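Local atomic coordinates of DNA replication licensing factor MCM related protein (PDB entry 4ME3), a protein that is the N-terminal, zinc-binding part of an archaeal MCM, which as a whole probably binds single-stranded DNA and unwinds it at the expense of ATP. Residues A[43-48]-A[93-98]; A[36-41]-A[83-88]; A[191-196]-A[220-225]; A[16-21]-A[77-82]. One frame throughout, in Å; residues are numbered along the deposited sequence.

Interaction 1. Residues A[43-48]-A[93-98]; sequences EVRTLY and FNIFNL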
# COMPACT_ATOMS: atom_id res chain seq x y z
N GLU A 43 -8.25 -14.63 2.24
CA GLU A 43 -9.40 -13.86 2.70
C GLU A 43 -8.97 -12.88 3.78
O GLU A 43 -9.46 -11.75 3.84
CB GLU A 43 -10.50 -14.79 3.23
CG GLU A 43 -11.24 -15.57 2.14
CD GLU A 43 -10.51 -16.83 1.72
OE1 GLU A 43 -9.32 -16.99 2.07
OE2 GLU A 43 -11.13 -17.67 1.04
N VAL A 44 -8.06 -13.32 4.65
CA VAL A 44 -7.43 -12.44 5.62
C VAL A 44 -5.98 -12.25 5.18
O VAL A 44 -5.26 -13.21 4.97
CB VAL A 44 -7.46 -13.04 7.03
CG1 VAL A 44 -6.80 -12.10 8.03
CG2 VAL A 44 -8.89 -13.34 7.45
N ARG A 45 -5.56 -11.00 5.02
CA ARG A 45 -4.25 -10.73 4.44
C ARG A 45 -3.66 -9.42 4.95
O ARG A 45 -3.04 -8.69 4.18
CB ARG A 45 -4.36 -10.69 2.93
CG ARG A 45 -5.35 -9.66 2.42
CD ARG A 45 -5.41 -9.66 0.91
NE ARG A 45 -6.42 -8.74 0.40
CZ ARG A 45 -7.00 -8.85 -0.79
NH1 ARG A 45 -6.68 -9.85 -1.60
NH2 ARG A 45 -7.91 -7.97 -1.17
N THR A 46 -3.86 -9.15 6.24
CA THR A 46 -3.30 -7.96 6.88
C THR A 46 -2.68 -8.30 8.23
O THR A 46 -3.25 -9.06 9.02
CB THR A 46 -4.39 -6.90 7.12
OG1 THR A 46 -5.01 -6.56 5.87
CG2 THR A 46 -3.79 -5.65 7.74
N LEU A 47 -1.52 -7.72 8.50
CA LEU A 47 -0.88 -7.82 9.80
C LEU A 47 -0.55 -6.42 10.29
O LEU A 47 0.06 -5.64 9.56
CB LEU A 47 0.41 -8.63 9.71
CG LEU A 47 1.19 -8.73 11.03
CD1 LEU A 47 0.44 -9.58 12.04
CD2 LEU A 47 2.60 -9.28 10.79
N TYR A 48 -0.96 -6.10 11.51
CA TYR A 48 -0.55 -4.86 12.16
C TYR A 48 0.66 -5.10 13.05
O TYR A 48 0.67 -6.01 13.87
CB TYR A 48 -1.69 -4.30 13.00
CG TYR A 48 -2.80 -3.70 12.17
CD1 TYR A 48 -2.76 -2.36 11.82
CD2 TYR A 48 -3.87 -4.47 11.74
CE1 TYR A 48 -3.76 -1.80 11.05
CE2 TYR A 48 -4.88 -3.91 10.97
CZ TYR A 48 -4.81 -2.58 10.63
OH TYR A 48 -5.81 -2.01 9.86
N PHE A 93 -2.62 -14.88 -6.44
CA PHE A 93 -2.94 -14.54 -5.06
C PHE A 93 -1.68 -14.28 -4.26
O PHE A 93 -1.16 -15.18 -3.61
CB PHE A 93 -3.76 -15.66 -4.41
CG PHE A 93 -5.05 -15.96 -5.13
CD1 PHE A 93 -6.12 -15.10 -5.02
CD2 PHE A 93 -5.18 -17.10 -5.91
CE1 PHE A 93 -7.31 -15.36 -5.68
CE2 PHE A 93 -6.36 -17.37 -6.57
CZ PHE A 93 -7.43 -16.50 -6.45
N ASN A 94 -1.19 -13.05 -4.32
CA ASN A 94 0.04 -12.68 -3.64
C ASN A 94 -0.05 -11.31 -2.97
O ASN A 94 0.96 -10.64 -2.77
CB ASN A 94 1.22 -12.69 -4.62
CG ASN A 94 1.02 -11.73 -5.78
OD1 ASN A 94 0.03 -10.98 -5.83
ND2 ASN A 94 1.96 -11.73 -6.71
N ILE A 95 -1.27 -10.90 -2.62
CA ILE A 95 -1.47 -9.62 -1.94
C ILE A 95 -1.33 -9.77 -0.43
O ILE A 95 -1.90 -10.69 0.17
CB ILE A 95 -2.87 -9.04 -2.25
CG1 ILE A 95 -3.01 -8.77 -3.75
CG2 ILE A 95 -3.10 -7.77 -1.46
CD1 ILE A 95 -4.41 -8.35 -4.16
N PHE A 96 -0.58 -8.87 0.20
CA PHE A 96 -0.55 -8.80 1.65
C PHE A 96 -0.34 -7.36 2.12
O PHE A 96 0.41 -6.61 1.51
CB PHE A 96 0.52 -9.70 2.24
CG PHE A 96 0.33 -9.96 3.71
CD1 PHE A 96 0.88 -9.12 4.65
CD2 PHE A 96 -0.43 -11.03 4.13
CE1 PHE A 96 0.68 -9.34 6.00
CE2 PHE A 96 -0.64 -11.26 5.47
CZ PHE A 96 -0.08 -10.42 6.41
N ASN A 97 -1.00 -7.01 3.22
CA ASN A 97 -0.88 -5.68 3.79
C ASN A 97 -0.21 -5.71 5.15
O ASN A 97 -0.78 -6.19 6.13
CB ASN A 97 -2.25 -5.03 3.95
CG ASN A 97 -3.05 -5.05 2.67
OD1 ASN A 97 -2.55 -4.69 1.61
ND2 ASN A 97 -4.30 -5.48 2.77
N LEU A 98 1.02 -5.20 5.20
CA LEU A 98 1.71 -4.99 6.45
C LEU A 98 1.45 -3.55 6.87
O LEU A 98 1.76 -2.62 6.13
CB LEU A 98 3.21 -5.25 6.28
CG LEU A 98 4.09 -5.10 7.51
CD1 LEU A 98 3.60 -5.96 8.65
CD2 LEU A 98 5.53 -5.46 7.16

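Interaction 2. Residues A[36-41]-A[83-88]; sequences RIHQEY and DYLLDR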
# COMPACT_ATOMS: atom_id res chain seq x y z
N ARG A 36 -1.75 -17.76 12.23
CA ARG A 36 -3.21 -17.72 12.32
C ARG A 36 -3.80 -17.09 11.06
O ARG A 36 -4.83 -17.55 10.55
CB ARG A 36 -3.67 -16.96 13.56
CG ARG A 36 -3.63 -17.78 14.83
CD ARG A 36 -4.48 -17.16 15.92
NE ARG A 36 -4.05 -15.81 16.26
CZ ARG A 36 -3.03 -15.53 17.06
NH1 ARG A 36 -2.32 -16.50 17.61
NH2 ARG A 36 -2.72 -14.27 17.31
N ILE A 37 -3.16 -16.04 10.57
CA ILE A 37 -3.58 -15.40 9.32
C ILE A 37 -3.43 -16.38 8.16
O ILE A 37 -4.27 -16.43 7.26
CB ILE A 37 -2.74 -14.15 9.04
CG1 ILE A 37 -2.96 -13.09 10.13
CG2 ILE A 37 -3.08 -13.57 7.67
CD1 ILE A 37 -1.98 -11.94 10.06
N HIS A 38 -2.35 -17.14 8.20
CA HIS A 38 -2.07 -18.15 7.19
C HIS A 38 -3.27 -19.07 6.95
O HIS A 38 -3.57 -19.44 5.82
CB HIS A 38 -0.85 -18.97 7.62
CG HIS A 38 -0.62 -20.20 6.80
ND1 HIS A 38 0.30 -20.26 5.79
CD2 HIS A 38 -1.19 -21.43 6.86
CE1 HIS A 38 0.29 -21.46 5.25
NE2 HIS A 38 -0.60 -22.19 5.88
N GLN A 39 -3.95 -19.43 8.04
CA GLN A 39 -5.08 -20.34 7.96
C GLN A 39 -6.28 -19.72 7.24
O GLN A 39 -7.17 -20.44 6.79
CB GLN A 39 -5.50 -20.78 9.36
CG GLN A 39 -4.47 -21.65 10.06
CD GLN A 39 -4.12 -22.90 9.26
OE1 GLN A 39 -2.95 -23.20 9.04
NE2 GLN A 39 -5.15 -23.63 8.83
N GLU A 40 -6.30 -18.40 7.15
CA GLU A 40 -7.44 -17.69 6.58
C GLU A 40 -7.08 -16.90 5.33
O GLU A 40 -7.91 -16.20 4.76
CB GLU A 40 -8.05 -16.77 7.64
CG GLU A 40 -8.43 -17.50 8.92
CD GLU A 40 -8.99 -16.57 9.97
OE1 GLU A 40 -8.65 -16.74 11.16
OE2 GLU A 40 -9.80 -15.68 9.62
N TYR A 41 -5.83 -17.03 4.89
CA TYR A 41 -5.37 -16.39 3.66
C TYR A 41 -5.98 -17.10 2.45
O TYR A 41 -6.18 -18.31 2.48
CB TYR A 41 -3.84 -16.45 3.59
CG TYR A 41 -3.25 -15.65 2.45
CD1 TYR A 41 -3.04 -14.28 2.58
CD2 TYR A 41 -2.92 -16.26 1.25
CE1 TYR A 41 -2.51 -13.55 1.54
CE2 TYR A 41 -2.38 -15.54 0.21
CZ TYR A 41 -2.18 -14.18 0.36
OH TYR A 41 -1.65 -13.45 -0.68
N ASP A 83 8.22 -16.42 3.40
CA ASP A 83 8.64 -17.26 4.52
C ASP A 83 7.47 -17.93 5.25
O ASP A 83 7.63 -19.02 5.81
CB ASP A 83 9.45 -16.43 5.52
CG ASP A 83 10.79 -15.98 4.97
OD1 ASP A 83 11.06 -16.22 3.77
OD2 ASP A 83 11.57 -15.38 5.74
N TYR A 84 6.31 -17.29 5.26
CA TYR A 84 5.18 -17.78 6.05
C TYR A 84 4.00 -18.30 5.24
O TYR A 84 3.42 -19.33 5.58
CB TYR A 84 4.68 -16.68 6.99
CG TYR A 84 5.63 -16.34 8.11
CD1 TYR A 84 6.65 -15.42 7.93
CD2 TYR A 84 5.49 -16.92 9.36
CE1 TYR A 84 7.51 -15.11 8.95
CE2 TYR A 84 6.34 -16.61 10.40
CZ TYR A 84 7.36 -15.70 10.18
OH TYR A 84 8.21 -15.39 11.21
N LEU A 85 3.64 -17.60 4.17
CA LEU A 85 2.39 -17.89 3.47
C LEU A 85 2.58 -18.64 2.16
O LEU A 85 1.61 -18.93 1.46
CB LEU A 85 1.63 -16.59 3.20
CG LEU A 85 1.25 -15.78 4.44
CD1 LEU A 85 0.63 -14.45 4.03
CD2 LEU A 85 0.30 -16.56 5.33
N LEU A 86 3.82 -18.97 1.84
CA LEU A 86 4.19 -19.40 0.49
C LEU A 86 3.30 -20.51 -0.09
O LEU A 86 3.00 -20.50 -1.28
CB LEU A 86 5.65 -19.84 0.46
CG LEU A 86 6.28 -19.98 -0.93
CD1 LEU A 86 6.06 -18.72 -1.77
CD2 LEU A 86 7.76 -20.28 -0.80
N ASP A 87 2.87 -21.45 0.74
CA ASP A 87 2.09 -22.59 0.24
C ASP A 87 0.64 -22.22 -0.07
O ASP A 87 -0.12 -23.05 -0.58
CB ASP A 87 2.15 -23.76 1.23
CG ASP A 87 1.68 -23.38 2.61
OD1 ASP A 87 2.52 -22.94 3.42
OD2 ASP A 87 0.47 -23.53 2.89
N ARG A 88 0.26 -20.99 0.23
CA ARG A 88 -1.07 -20.49 -0.11
C ARG A 88 -0.97 -19.32 -1.09
O ARG A 88 -1.97 -18.70 -1.45
CB ARG A 88 -1.80 -20.04 1.16
CG ARG A 88 -1.61 -20.97 2.34
CD ARG A 88 -2.86 -21.76 2.67
NE ARG A 88 -3.93 -20.91 3.20
CZ ARG A 88 -4.96 -21.35 3.91
NH1 ARG A 88 -5.08 -22.65 4.19
NH2 ARG A 88 -5.88 -20.50 4.34

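Interaction 3. Residues A[191-196]-A[220-225]; sequences EFIDVQ and TEDDLA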
# COMPACT_ATOMS: atom_id res chain seq x y z
N GLU A 191 -6.71 -9.76 -9.90
CA GLU A 191 -7.16 -9.43 -8.56
C GLU A 191 -7.40 -7.94 -8.41
O GLU A 191 -6.54 -7.13 -8.75
CB GLU A 191 -6.15 -9.91 -7.52
CG GLU A 191 -6.18 -11.41 -7.28
CD GLU A 191 -7.56 -11.89 -6.86
OE1 GLU A 191 -8.01 -11.52 -5.76
OE2 GLU A 191 -8.20 -12.63 -7.65
N PHE A 192 -8.58 -7.58 -7.91
CA PHE A 192 -8.93 -6.20 -7.63
C PHE A 192 -9.01 -5.97 -6.13
O PHE A 192 -9.27 -6.90 -5.35
CB PHE A 192 -10.29 -5.85 -8.23
CG PHE A 192 -10.33 -5.95 -9.73
CD1 PHE A 192 -10.57 -7.17 -10.35
CD2 PHE A 192 -10.13 -4.83 -10.51
CE1 PHE A 192 -10.61 -7.26 -11.72
CE2 PHE A 192 -10.18 -4.92 -11.89
CZ PHE A 192 -10.42 -6.14 -12.49
N ILE A 193 -8.80 -4.72 -5.72
CA ILE A 193 -9.01 -4.32 -4.34
C ILE A 193 -9.95 -3.12 -4.27
O ILE A 193 -10.03 -2.33 -5.21
CB ILE A 193 -7.69 -3.97 -3.63
CG1 ILE A 193 -6.99 -2.81 -4.36
CG2 ILE A 193 -6.78 -5.18 -3.57
CD1 ILE A 193 -5.76 -2.30 -3.64
N ASP A 194 -10.66 -3.01 -3.15
CA ASP A 194 -11.52 -1.87 -2.89
C ASP A 194 -10.68 -0.62 -2.69
O ASP A 194 -9.61 -0.68 -2.07
CB ASP A 194 -12.34 -2.10 -1.62
CG ASP A 194 -13.34 -3.23 -1.76
OD1 ASP A 194 -13.99 -3.33 -2.82
OD2 ASP A 194 -13.49 -4.01 -0.80
N VAL A 195 -11.17 0.50 -3.19
CA VAL A 195 -10.54 1.79 -2.97
C VAL A 195 -11.61 2.82 -2.66
O VAL A 195 -12.71 2.77 -3.21
CB VAL A 195 -9.74 2.26 -4.20
CG1 VAL A 195 -9.06 3.60 -3.92
CG2 VAL A 195 -8.70 1.21 -4.60
N GLN A 196 -11.29 3.76 -1.78
CA GLN A 196 -12.20 4.85 -1.48
C GLN A 196 -11.36 6.09 -1.19
O GLN A 196 -10.33 6.00 -0.53
CB GLN A 196 -13.05 4.50 -0.26
CG GLN A 196 -14.09 5.53 0.10
CD GLN A 196 -14.91 5.14 1.30
OE1 GLN A 196 -14.39 4.58 2.27
NE2 GLN A 196 -16.21 5.42 1.26
N THR A 220 -7.94 5.29 0.98
CA THR A 220 -8.07 4.10 1.80
C THR A 220 -8.29 2.90 0.89
O THR A 220 -9.18 2.92 0.04
CB THR A 220 -9.23 4.21 2.81
OG1 THR A 220 -10.47 4.37 2.11
CG2 THR A 220 -9.01 5.40 3.74
N GLU A 221 -7.48 1.86 1.06
CA GLU A 221 -7.55 0.70 0.17
C GLU A 221 -7.82 -0.59 0.93
O GLU A 221 -7.50 -0.72 2.11
CB GLU A 221 -6.26 0.55 -0.62
CG GLU A 221 -6.00 1.65 -1.64
CD GLU A 221 -4.87 1.30 -2.58
OE1 GLU A 221 -4.03 0.45 -2.22
OE2 GLU A 221 -4.81 1.88 -3.68
N ASP A 222 -8.41 -1.54 0.21
CA ASP A 222 -8.62 -2.90 0.71
C ASP A 222 -9.38 -2.89 2.04
O ASP A 222 -10.50 -2.40 2.11
CB ASP A 222 -7.27 -3.63 0.79
CG ASP A 222 -7.41 -5.14 0.75
OD1 ASP A 222 -8.55 -5.64 0.60
OD2 ASP A 222 -6.37 -5.82 0.85
N ASP A 223 -8.76 -3.43 3.10
CA ASP A 223 -9.42 -3.54 4.39
C ASP A 223 -9.74 -2.20 5.04
O ASP A 223 -10.54 -2.13 5.98
CB ASP A 223 -8.57 -4.38 5.36
CG ASP A 223 -7.10 -3.99 5.34
OD1 ASP A 223 -6.51 -3.92 4.24
OD2 ASP A 223 -6.52 -3.76 6.43
N LEU A 224 -9.13 -1.12 4.54
CA LEU A 224 -9.37 0.20 5.10
C LEU A 224 -10.47 0.97 4.35
O LEU A 224 -10.94 2.00 4.84
CB LEU A 224 -8.08 1.02 5.11
CG LEU A 224 -6.96 0.47 6.00
CD1 LEU A 224 -5.78 1.43 6.03
CD2 LEU A 224 -7.48 0.21 7.41
N ALA A 225 -10.88 0.48 3.19
CA ALA A 225 -11.94 1.15 2.43
C ALA A 225 -13.30 0.92 3.07
O ALA A 225 -13.57 -0.14 3.62
CB ALA A 225 -11.94 0.68 0.99
O HOH W 1 -10.45 -5.27 -1.26
O HOH W 2 -13.02 -3.45 1.62
O HOH W 3 -12.58 4.33 4.62

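Interaction 4. Residues A[16-21]-A[77-82]; sequences RIKDLW and EEVILQ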
# COMPACT_ATOMS: atom_id res chain seq x y z
N ARG A 16 19.16 -7.00 3.25
CA ARG A 16 19.41 -6.63 4.64
C ARG A 16 18.13 -6.19 5.33
O ARG A 16 17.91 -6.50 6.51
CB ARG A 16 20.45 -5.51 4.73
CG ARG A 16 20.48 -4.84 6.10
CD ARG A 16 21.88 -4.43 6.52
NE ARG A 16 21.88 -3.79 7.84
CZ ARG A 16 21.91 -4.44 9.00
NH1 ARG A 16 21.94 -5.77 9.04
NH2 ARG A 16 21.90 -3.76 10.14
N ILE A 17 17.28 -5.47 4.61
CA ILE A 17 16.01 -5.01 5.17
C ILE A 17 15.13 -6.21 5.47
O ILE A 17 14.52 -6.29 6.53
CB ILE A 17 15.30 -4.02 4.22
CG1 ILE A 17 16.10 -2.72 4.13
CG2 ILE A 17 13.89 -3.72 4.72
CD1 ILE A 17 15.57 -1.74 3.08
N LYS A 18 15.08 -7.16 4.54
CA LYS A 18 14.29 -8.37 4.74
C LYS A 18 14.82 -9.19 5.91
O LYS A 18 14.04 -9.73 6.69
CB LYS A 18 14.26 -9.21 3.46
CG LYS A 18 13.47 -8.56 2.33
CD LYS A 18 13.63 -9.31 1.02
CE LYS A 18 12.84 -10.60 1.01
NZ LYS A 18 12.92 -11.29 -0.32
N ASP A 19 16.14 -9.26 6.05
CA ASP A 19 16.74 -9.98 7.17
C ASP A 19 16.33 -9.35 8.50
O ASP A 19 16.06 -10.06 9.46
CB ASP A 19 18.27 -10.01 7.06
CG ASP A 19 18.76 -11.05 6.06
OD1 ASP A 19 18.00 -12.00 5.77
OD2 ASP A 19 19.90 -10.92 5.58
N LEU A 20 16.28 -8.02 8.54
CA LEU A 20 15.86 -7.31 9.74
C LEU A 20 14.40 -7.63 10.10
O LEU A 20 14.07 -7.85 11.26
CB LEU A 20 16.06 -5.81 9.57
CG LEU A 20 17.53 -5.36 9.62
CD1 LEU A 20 17.70 -3.96 9.04
CD2 LEU A 20 18.05 -5.40 11.04
N TRP A 21 13.52 -7.66 9.09
CA TRP A 21 12.13 -8.03 9.32
C TRP A 21 12.03 -9.46 9.84
O TRP A 21 11.26 -9.75 10.76
CB TRP A 21 11.31 -7.91 8.04
CG TRP A 21 10.81 -6.53 7.75
CD1 TRP A 21 11.16 -5.74 6.70
CD2 TRP A 21 9.86 -5.78 8.52
NE1 TRP A 21 10.50 -4.54 6.76
CE2 TRP A 21 9.69 -4.54 7.87
CE3 TRP A 21 9.15 -6.03 9.69
CZ2 TRP A 21 8.83 -3.56 8.35
CZ3 TRP A 21 8.30 -5.05 10.17
CH2 TRP A 21 8.14 -3.83 9.50
N GLU A 77 6.35 -7.22 3.72
CA GLU A 77 5.30 -8.00 3.08
C GLU A 77 5.89 -9.19 2.32
O GLU A 77 5.36 -10.30 2.38
CB GLU A 77 4.45 -7.10 2.17
CG GLU A 77 3.56 -6.14 2.96
CD GLU A 77 2.98 -5.00 2.13
OE1 GLU A 77 3.36 -4.85 0.95
OE2 GLU A 77 2.13 -4.26 2.69
N GLU A 78 7.00 -8.97 1.62
CA GLU A 78 7.66 -10.04 0.89
C GLU A 78 8.11 -11.16 1.82
O GLU A 78 7.97 -12.34 1.50
CB GLU A 78 8.86 -9.51 0.10
CG GLU A 78 8.48 -8.68 -1.12
CD GLU A 78 9.68 -8.27 -1.94
OE1 GLU A 78 10.74 -8.92 -1.81
OE2 GLU A 78 9.57 -7.29 -2.71
N VAL A 79 8.65 -10.80 2.98
CA VAL A 79 9.09 -11.79 3.96
C VAL A 79 7.91 -12.64 4.43
O VAL A 79 8.01 -13.86 4.52
CB VAL A 79 9.76 -11.12 5.17
CG1 VAL A 79 9.92 -12.12 6.31
CG2 VAL A 79 11.11 -10.55 4.78
N ILE A 80 6.79 -11.99 4.72
CA ILE A 80 5.59 -12.71 5.12
C ILE A 80 5.12 -13.64 4.01
O ILE A 80 4.80 -14.80 4.26
CB ILE A 80 4.47 -11.73 5.50
CG1 ILE A 80 4.83 -11.02 6.81
CG2 ILE A 80 3.14 -12.46 5.64
CD1 ILE A 80 3.92 -9.87 7.18
N LEU A 81 5.09 -13.15 2.78
CA LEU A 81 4.61 -13.95 1.65
C LEU A 81 5.54 -15.13 1.34
O LEU A 81 5.07 -16.23 1.04
CB LEU A 81 4.45 -13.08 0.41
CG LEU A 81 3.25 -12.13 0.44
CD1 LEU A 81 3.40 -11.05 -0.64
CD2 LEU A 81 1.96 -12.90 0.24
N GLN A 82 6.84 -14.90 1.42
CA GLN A 82 7.82 -15.92 1.05
C GLN A 82 8.10 -16.92 2.17
O GLN A 82 8.22 -18.12 1.93
CB GLN A 82 9.13 -15.26 0.62
CG GLN A 82 9.02 -14.43 -0.65
CD GLN A 82 10.33 -13.79 -1.06
OE1 GLN A 82 11.27 -13.71 -0.26
NE2 GLN A 82 10.41 -13.34 -2.30

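Interaction 1. Residues A[43-48]-A[93-98]
Thr46 pairs with Asn97 and Leu47 with Leu98 in a parallel two-stranded sheet, in which Asn97 sits between two backbone bonds: its N donates to Arg45 O at 2.8 Å, and its O accepts from Leu47 N at 2.9 Å. Thr46 and Asn97 put their side chains on one face of this sheet. Asn97 CG lies beside its own backbone N (chi1 -52°), and ND2 makes a weak, 3.4 Å hydrogen bond to Thr46 OG1. The stronger partner of ND2 is the carboxylate of Asp222, which also takes a salt bridge from Arg45 NE. Ahead of the paired residues, the extended Arg45 chain crosses Ile95. Ile95 CG2 lies over one guanidinium face toward its rim, 3.7 Å above the plane, while Ile95 CD1 comes to 3.7 Å from Arg45 NH1. The other sheet face carries Leu47 and Leu98, side by side and pointing the same way, with Leu47 CD2 4.1 Å from Leu98 CD1. The Phe96 ring lies against the partner backbone: Arg45 O stands over one face, offset toward the rim, and Leu47 CB meets the edge at Phe96 CZ, 3.8 Å away. The contact is therefore two-sided, apolar where helix 31-38 packs on Leu47 and polar where Arg45 and Asn97 share Asp222. That shared carboxylate ties the helical part of this N-terminal region to the OB part, and the positive guanidinium would be expected to favour its ionised form.

Interaction 2. Residues A[36-41]-A[83-88]
Arg88 reaches over to the turn into which helix 31-38 runs and meets its carbonyl groups. The polar contacts centre on Arg88 NH2, which donates to Tyr41 O at 2.9 Å, on a lone pair of that oxygen, though the oxygen is tilted 30° out of the guanidinium plane. Gln39 O lies 2.8 Å from Arg88 NH2, near the guanidinium plane, and His38 O stands over one guanidinium face. Arg88 CG packs 3.5 Å from His38 CE1; beyond it the chain bends at chi2 and chi3 toward the carbonyl groups. His38 ND1 makes a weak hydrogen bond to Tyr84 O at 3.3 Å. The Asp87 carboxylate comes to the edge of the His38 ring, Asp87 OD2 3.1 Å from His38 CE1.

The apolar contacts belong to the two branches of Leu85. Leu85 CD2 packs 3.4 Å from His38 CA, whereas Leu85 CD1 makes a CH-pi contact over the Tyr41 ring, 4.3 Å from the centroid and toward the rim. Arg88 O lies at the edge of that ring.

The contact joins the region where helix 31-38 gives way to a turn to the last part of helix 69-84 and the 3-10 segment 86-88. Leu85 also packs on Phe96, and Tyr41 OH bonds to Ile95 O just before strand 97-101.

Interaction 3. Residues A[191-196]-A[220-225]
Val195 and Glu221 form a non-hydrogen-bonded pair, and Gln196 and Thr220 a hydrogen-bonded one, where antiparallel strands 191-201 and 215-221 meet in the OB-fold part of the MCM N-terminal region. Gln196 N donates to Thr220 O and Thr220 N returns the bond to Gln196 O, both at 2.9 Å. The ladder closes beyond Glu221, where Asp222 N donates to Asp194 O at 2.7 Å, tilted 26° from the carbonyl plane. From there the chain leaves the sheet through a short 3-10 turn.

Val195 and Glu221 lie side by side on one face, Val195 CG2 4.0 Å from Glu221 CG. The Ile193 side chain crosses that of Glu221 obliquely, Ile193 CD1 3.5 Å from Glu221 OE1. This buried carboxylate is satisfied by Lys139, which makes a salt bridge to it, and by Tyr260 OH. On the other face the Gln196 and Thr220 side chains run alongside each other, Gln196 CB 3.5 Å from Thr220 OG1, with the Gln196 amide held by Gly226 N and Thr134 O. After the turn, Ala225 CB packs on Asp194 CB at 3.8 Å.

Three waters bridge the two segments. One links Asp194 N with Asp222 OD1, and another gives hydrogen bonds to Asp194 OD2 and Asp222 O. A third donates to Gln196 OE1 and Leu224 O and accepts from Thr220 OG1, 3.3 Å away.

Interaction 4. Residues A[16-21]-A[77-82]
Lys18 and Val79 slide past each other in opposite directions where helices 14-27 and 69-84 come together, and these two residues bury more surface in the contact than any others. The valine enters with one branch: Val79 CG2 lies beside its own backbone N, anti to the carbonyl carbon, and reaches 3.7 Å from Lys18 CB and 3.6 Å from Lys18 O. It thus rests on both the side-chain root and the backbone of the facing helix. One turn further along that helix, Trp21 CB adds a looser apolar touch to Val79 CG2, at 4.2 Å. The indole itself leads away, edge-to-face with Phe61, and its NE1 donates to Tyr72 O.

The two segments cross at -66°, with their axes 9.4 Å apart, in the helical bundle at the N-terminal end of the MCM N-terminal domain. Ile65 and Phe61 of helix 59-67 pack on Trp21, and Phe25 of helix 14-27 also packs on Val79.

Beyond Val79 the lysine chain continues past the apolar patch to a polar rim. A bend at chi3 (75°) turns CE, and NZ lies between two side chains of helix 69-84. Lys18 NZ donates to Gln82 OE1 at 2.9 Å, from a position tilted 33° out of the amide's carbonyl plane, the two side chains crossing at about a right angle. With Glu78 OE1, Lys18 NZ forms a longer salt bridge of 3.5 Å. The carboxylate of Glu14 approaches that same OE1, so the ammonium probably eases repulsion between two like charges.

Interactions 1, 2 and 4 lie in the part of the chain dominated by helices, where interaction 1 is the one strand pair, whereas interaction 3 belongs to the OB fold. Helix 69-84 serves both interactions 2 and 4, and Glu77, from the latter's segment, accepts a hydrogen bond from Leu98 N of interaction 1. Interaction 3 is the most buried, a backbone ladder whose buried Glu221 is paired with Lys139. Interactions 2 and 4 lie nearer the surface, and there long side chains, Arg88 and Lys18, reach across to polar atoms beside a small apolar patch. Interaction 1 touches the other three, and through Asp222 it meets interaction 3, which neither interaction 2 nor interaction 4 touches.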